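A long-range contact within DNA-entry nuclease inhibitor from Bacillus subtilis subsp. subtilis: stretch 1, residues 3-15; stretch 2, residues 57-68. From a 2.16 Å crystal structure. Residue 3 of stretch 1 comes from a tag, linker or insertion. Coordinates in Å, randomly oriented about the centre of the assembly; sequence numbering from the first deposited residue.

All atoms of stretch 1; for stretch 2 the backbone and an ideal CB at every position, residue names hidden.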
# COMPACT_ATOMS: atom_id res chain seq x y z
N ALA A 3 -18.59 8.34 5.72
CA ALA A 3 -17.35 8.77 6.43
C ALA A 3 -16.85 10.11 5.90
O ALA A 3 -16.96 10.40 4.71
CB ALA A 3 -16.27 7.71 6.29
N MSE A 4 -16.30 10.93 6.80
CA MSE A 4 -15.79 12.25 6.44
C MSE A 4 -14.38 12.12 5.91
O MSE A 4 -13.44 11.93 6.68
CB MSE A 4 -15.84 13.16 7.68
CG MSE A 4 -15.10 14.48 7.52
SE MSE A 4 -15.67 15.45 5.90
CE MSE A 4 -14.25 16.82 5.92
N ILE A 5 -14.23 12.23 4.60
CA ILE A 5 -12.94 12.05 3.94
C ILE A 5 -12.29 13.41 3.67
O ILE A 5 -12.97 14.36 3.27
CB ILE A 5 -13.09 11.28 2.61
CG1 ILE A 5 -13.71 9.91 2.86
CG2 ILE A 5 -11.73 11.14 1.92
CD1 ILE A 5 -14.12 9.17 1.60
N LYS A 6 -10.98 13.48 3.89
CA LYS A 6 -10.23 14.72 3.70
C LYS A 6 -8.75 14.40 3.48
O LYS A 6 -8.19 13.56 4.18
CB LYS A 6 -10.41 15.61 4.93
CG LYS A 6 -9.90 17.04 4.78
CD LYS A 6 -10.40 17.90 5.93
CE LYS A 6 -9.94 19.35 5.80
NZ LYS A 6 -10.47 20.21 6.90
N SER A 7 -8.15 15.05 2.49
CA SER A 7 -6.73 14.85 2.17
C SER A 7 -5.99 16.18 2.12
O SER A 7 -6.57 17.21 1.78
CB SER A 7 -6.59 14.13 0.82
OG SER A 7 -6.88 12.75 0.94
N TRP A 8 -4.70 16.13 2.45
CA TRP A 8 -3.86 17.32 2.47
C TRP A 8 -2.73 17.22 1.45
O TRP A 8 -2.22 16.13 1.18
CB TRP A 8 -3.25 17.51 3.86
CG TRP A 8 -4.16 18.17 4.84
CD1 TRP A 8 -4.17 19.49 5.20
CD2 TRP A 8 -5.21 17.55 5.59
NE1 TRP A 8 -5.15 19.72 6.14
CE2 TRP A 8 -5.80 18.55 6.39
CE3 TRP A 8 -5.70 16.24 5.67
CZ2 TRP A 8 -6.86 18.28 7.26
CZ3 TRP A 8 -6.75 15.97 6.53
CH2 TRP A 8 -7.32 16.99 7.31
N LYS A 9 -2.36 18.36 0.90
CA LYS A 9 -1.19 18.48 0.04
C LYS A 9 0.05 17.98 0.79
O LYS A 9 0.20 18.26 1.98
CB LYS A 9 -1.01 19.95 -0.36
CG LYS A 9 0.14 20.24 -1.31
CD LYS A 9 0.34 21.74 -1.45
CE LYS A 9 1.48 22.08 -2.39
NZ LYS A 9 1.21 21.64 -3.79
N PRO A 10 0.94 17.23 0.11
CA PRO A 10 2.18 16.82 0.78
C PRO A 10 2.97 18.01 1.32
O PRO A 10 3.06 19.05 0.66
CB PRO A 10 2.97 16.13 -0.34
CG PRO A 10 1.92 15.64 -1.29
CD PRO A 10 0.81 16.65 -1.24
N GLN A 11 3.53 17.85 2.52
CA GLN A 11 4.27 18.92 3.18
C GLN A 11 5.71 18.50 3.44
O GLN A 11 5.96 17.52 4.14
CB GLN A 11 3.60 19.28 4.51
CG GLN A 11 2.26 19.98 4.37
CD GLN A 11 2.38 21.37 3.77
OE1 GLN A 11 3.41 22.02 3.88
NE2 GLN A 11 1.31 21.82 3.12
N GLU A 12 6.64 19.25 2.86
CA GLU A 12 8.06 19.00 3.08
C GLU A 12 8.43 19.37 4.51
O GLU A 12 7.93 20.35 5.06
CB GLU A 12 8.90 19.79 2.07
CG GLU A 12 10.36 19.36 2.01
CD GLU A 12 11.09 19.92 0.79
OE1 GLU A 12 10.59 20.89 0.18
OE2 GLU A 12 12.17 19.38 0.45
N LEU A 13 9.30 18.58 5.12
CA LEU A 13 9.69 18.77 6.52
C LEU A 13 11.11 18.26 6.73
O LEU A 13 11.43 17.13 6.35
CB LEU A 13 8.72 18.03 7.44
CG LEU A 13 8.77 18.38 8.93
CD1 LEU A 13 8.20 19.77 9.18
CD2 LEU A 13 8.01 17.35 9.75
N SER A 14 11.96 19.08 7.34
CA SER A 14 13.32 18.67 7.69
C SER A 14 13.30 17.89 9.00
O SER A 14 12.98 18.45 10.05
CB SER A 14 14.24 19.88 7.81
OG SER A 14 14.42 20.50 6.55
N ILE A 15 13.63 16.61 8.93
CA ILE A 15 13.66 15.75 10.11
C ILE A 15 15.00 15.90 10.83
O ILE A 15 16.06 15.81 10.21
CB ILE A 15 13.47 14.26 9.75
CG1 ILE A 15 12.16 14.05 8.97
CG2 ILE A 15 13.51 13.39 11.01
CD1 ILE A 15 10.93 14.60 9.65
N UNK A 57 17.60 11.61 9.19
CA UNK A 57 17.46 13.06 9.18
C UNK A 57 17.63 13.57 7.76
O UNK A 57 18.72 13.54 7.20
CB UNK A 57 18.47 13.72 10.12
N UNK A 58 16.53 14.04 7.18
CA UNK A 58 16.49 14.44 5.78
C UNK A 58 15.25 15.28 5.52
O UNK A 58 14.39 15.41 6.39
CB UNK A 58 16.51 13.22 4.86
N UNK A 59 15.17 15.87 4.33
CA UNK A 59 13.96 16.56 3.90
C UNK A 59 12.92 15.52 3.49
O UNK A 59 12.99 14.94 2.40
CB UNK A 59 14.25 17.52 2.75
N UNK A 60 11.96 15.27 4.38
CA UNK A 60 10.93 14.26 4.18
C UNK A 60 9.60 14.92 3.83
O UNK A 60 9.44 16.13 4.00
CB UNK A 60 10.78 13.39 5.43
N UNK A 61 8.66 14.12 3.34
CA UNK A 61 7.31 14.59 3.05
C UNK A 61 6.32 13.96 4.02
O UNK A 61 6.37 12.75 4.27
CB UNK A 61 6.92 14.27 1.61
N UNK A 62 5.44 14.79 4.57
CA UNK A 62 4.36 14.33 5.44
C UNK A 62 3.06 14.35 4.65
O UNK A 62 2.64 15.40 4.16
CB UNK A 62 4.25 15.20 6.70
N UNK A 63 2.43 13.18 4.51
CA UNK A 63 1.12 13.06 3.87
C UNK A 63 0.07 12.79 4.94
O UNK A 63 -0.06 11.66 5.42
CB UNK A 63 1.12 11.95 2.82
N UNK A 64 -0.68 13.82 5.31
CA UNK A 64 -1.72 13.66 6.32
C UNK A 64 -3.06 13.36 5.65
O UNK A 64 -3.40 13.96 4.63
CB UNK A 64 -1.82 14.91 7.19
N UNK A 65 -3.80 12.42 6.23
CA UNK A 65 -5.10 12.01 5.71
C UNK A 65 -6.12 11.82 6.83
O UNK A 65 -5.75 11.48 7.96
CB UNK A 65 -4.96 10.72 4.91
N UNK A 66 -7.39 12.05 6.51
CA UNK A 66 -8.50 11.81 7.42
C UNK A 66 -9.45 10.78 6.80
O UNK A 66 -10.02 11.02 5.74
CB UNK A 66 -9.24 13.11 7.73
N UNK A 67 -9.60 9.64 7.47
CA UNK A 67 -10.49 8.56 7.04
C UNK A 67 -10.25 8.09 5.61
O UNK A 67 -11.19 7.88 4.84
CB UNK A 67 -11.94 9.01 7.18
N UNK A 68 -8.98 7.92 5.26
CA UNK A 68 -8.61 7.41 3.94
C UNK A 68 -8.82 5.90 3.90
O UNK A 68 -8.54 5.20 4.88
CB UNK A 68 -7.16 7.76 3.60

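Stretch 2 runs antiparallel to stretch 1, and its side chains alternate between two faces of the sheet. At position 57 CA-to-CB points sideways and the ideal CB lies 3.2 Å from Ile15 O, so a compact or polar residue that can turn outward suits it. It is Asn57, whose OD1 lies 3.9 Å from Ile15 CG2 and is hydrogen-bonded elsewhere in the structure. Position 58 points away and is little constrained; it is Thr58, and its backbone does the work, with Ile15 N donating to Thr58 O at 2.9 Å.

Position 59 shares a face with Glu12 and Ser14, its ideal CB 3.6 Å from Glu12 OE2. A polar or basic chain with a long aliphatic stem would fit. Lys59 places its CD 3.5 Å from Glu12 OE2 and its CG 3.7 Å from Ser14 OG, while its end leads away.

Position 60 turns to the other face, where its ideal CB is 3.9 Å from both Ile15 CG1 and Leu13 O. Small apolar residues suit such close neighbours. Ala60 packs its methyl against Ile15, while its backbone pairs with Leu13 through two hydrogen bonds.

Position 61 projects to the face shared with Glu12, its ideal CB 4.8 Å from Pro10 CB; an aromatic or a large aliphatic would serve. Phe61 brings CD1 to 4.1 Å from Pro10 CB and CE1 to 3.9 Å from Glu12 CB.

Position 62 faces the Leu13 side, and its extended backbone favours a beta-branched or other aliphatic residue. Ile62 sets CG1 3.9 Å from Leu13 CD2, and Ile62 N donates to Gln11 O at 2.8 Å.

Position 63 points sideways, with only Pro10 near; a flexible aliphatic could reach it. Leu63 does, CD1 lying 3.6 Å from Pro10 CB.

Position 64 has its ideal CB 4.4 Å from Trp8 CE3, inviting an aromatic or aliphatic partner. Phe64 directs its edge at the indole face, with ring planes at 76°. Here the register shifts by one residue, and a water donates to both Trp8 O and Phe64 O.

Position 65 lies beside Ser7 and tolerates many polar chains; Arg65 brings its CG 4.4 Å from Ser7 OG.

At position 66 the ideal CB sits 4.0 Å from Trp8 CZ3, near the ring edge, so a branched aliphatic fits. Leu66 also sends CD2 to 4.2 Å from Met4 CG.

Position 67 has positive phi and psi, a conformation asparagine and glycine tolerate well, and Met4 O is an acceptor within reach, 3.3 Å from the ideal CB. Asn67 answers both: ND2 donates to Met4 O at 2.8 Å. Position 68 points sideways with nothing of stretch 1 within 5.5 Å of its ideal CB, so many residues would do; it is Ser68, which makes no contact with stretch 1.

Stretch 2 (57-68) NTKAFILFRLNS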
# COMPACT_ATOMS: atom_id res chain seq x y z
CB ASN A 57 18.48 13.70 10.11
CG ASN A 57 18.32 13.24 11.54
OD1 ASN A 57 17.22 12.95 12.00
ND2 ASN A 57 19.43 13.17 12.26
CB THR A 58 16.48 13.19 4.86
OG1 THR A 58 16.55 13.60 3.49
CG2 THR A 58 15.22 12.36 5.08
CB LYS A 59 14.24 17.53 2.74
CG LYS A 59 14.68 18.91 3.21
CD LYS A 59 15.28 19.74 2.09
CE LYS A 59 16.73 19.39 1.83
NZ LYS A 59 17.38 20.34 0.88
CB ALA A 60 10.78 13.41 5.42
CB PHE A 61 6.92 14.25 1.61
CG PHE A 61 7.57 15.13 0.58
CD1 PHE A 61 7.05 16.39 0.30
CD2 PHE A 61 8.71 14.71 -0.09
CE1 PHE A 61 7.65 17.21 -0.64
CE2 PHE A 61 9.31 15.53 -1.04
CZ PHE A 61 8.78 16.78 -1.31
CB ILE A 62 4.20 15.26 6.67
CG1 ILE A 62 5.52 15.37 7.45
CG2 ILE A 62 3.07 14.76 7.57
CD1 ILE A 62 6.03 14.08 8.05
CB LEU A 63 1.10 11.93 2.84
CG LEU A 63 1.49 12.31 1.41
CD1 LEU A 63 2.88 12.93 1.38
CD2 LEU A 63 1.42 11.09 0.50
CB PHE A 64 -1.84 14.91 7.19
CG PHE A 64 -2.59 14.67 8.47
CD1 PHE A 64 -1.96 14.08 9.55
CD2 PHE A 64 -3.93 15.02 8.58
CE1 PHE A 64 -2.65 13.84 10.73
CE2 PHE A 64 -4.62 14.79 9.76
CZ PHE A 64 -3.98 14.20 10.83
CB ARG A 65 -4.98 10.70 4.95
CG ARG A 65 -4.09 10.75 3.72
CD ARG A 65 -3.95 9.38 3.10
NE ARG A 65 -3.03 9.39 1.97
CZ ARG A 65 -2.68 8.31 1.27
NH1 ARG A 65 -3.17 7.11 1.57
NH2 ARG A 65 -1.83 8.44 0.26
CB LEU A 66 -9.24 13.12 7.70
CG LEU A 66 -10.50 13.06 8.58
CD1 LEU A 66 -10.21 12.46 9.95
CD2 LEU A 66 -11.09 14.45 8.73
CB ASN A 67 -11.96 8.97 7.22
CG ASN A 67 -12.31 9.25 8.67
OD1 ASN A 67 -11.93 8.49 9.57
ND2 ASN A 67 -13.05 10.33 8.91
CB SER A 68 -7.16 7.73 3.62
OG SER A 68 -6.79 7.21 2.35
O HOH W 1 -2.06 13.47 2.16
O HOH W 2 0.07 16.54 4.30
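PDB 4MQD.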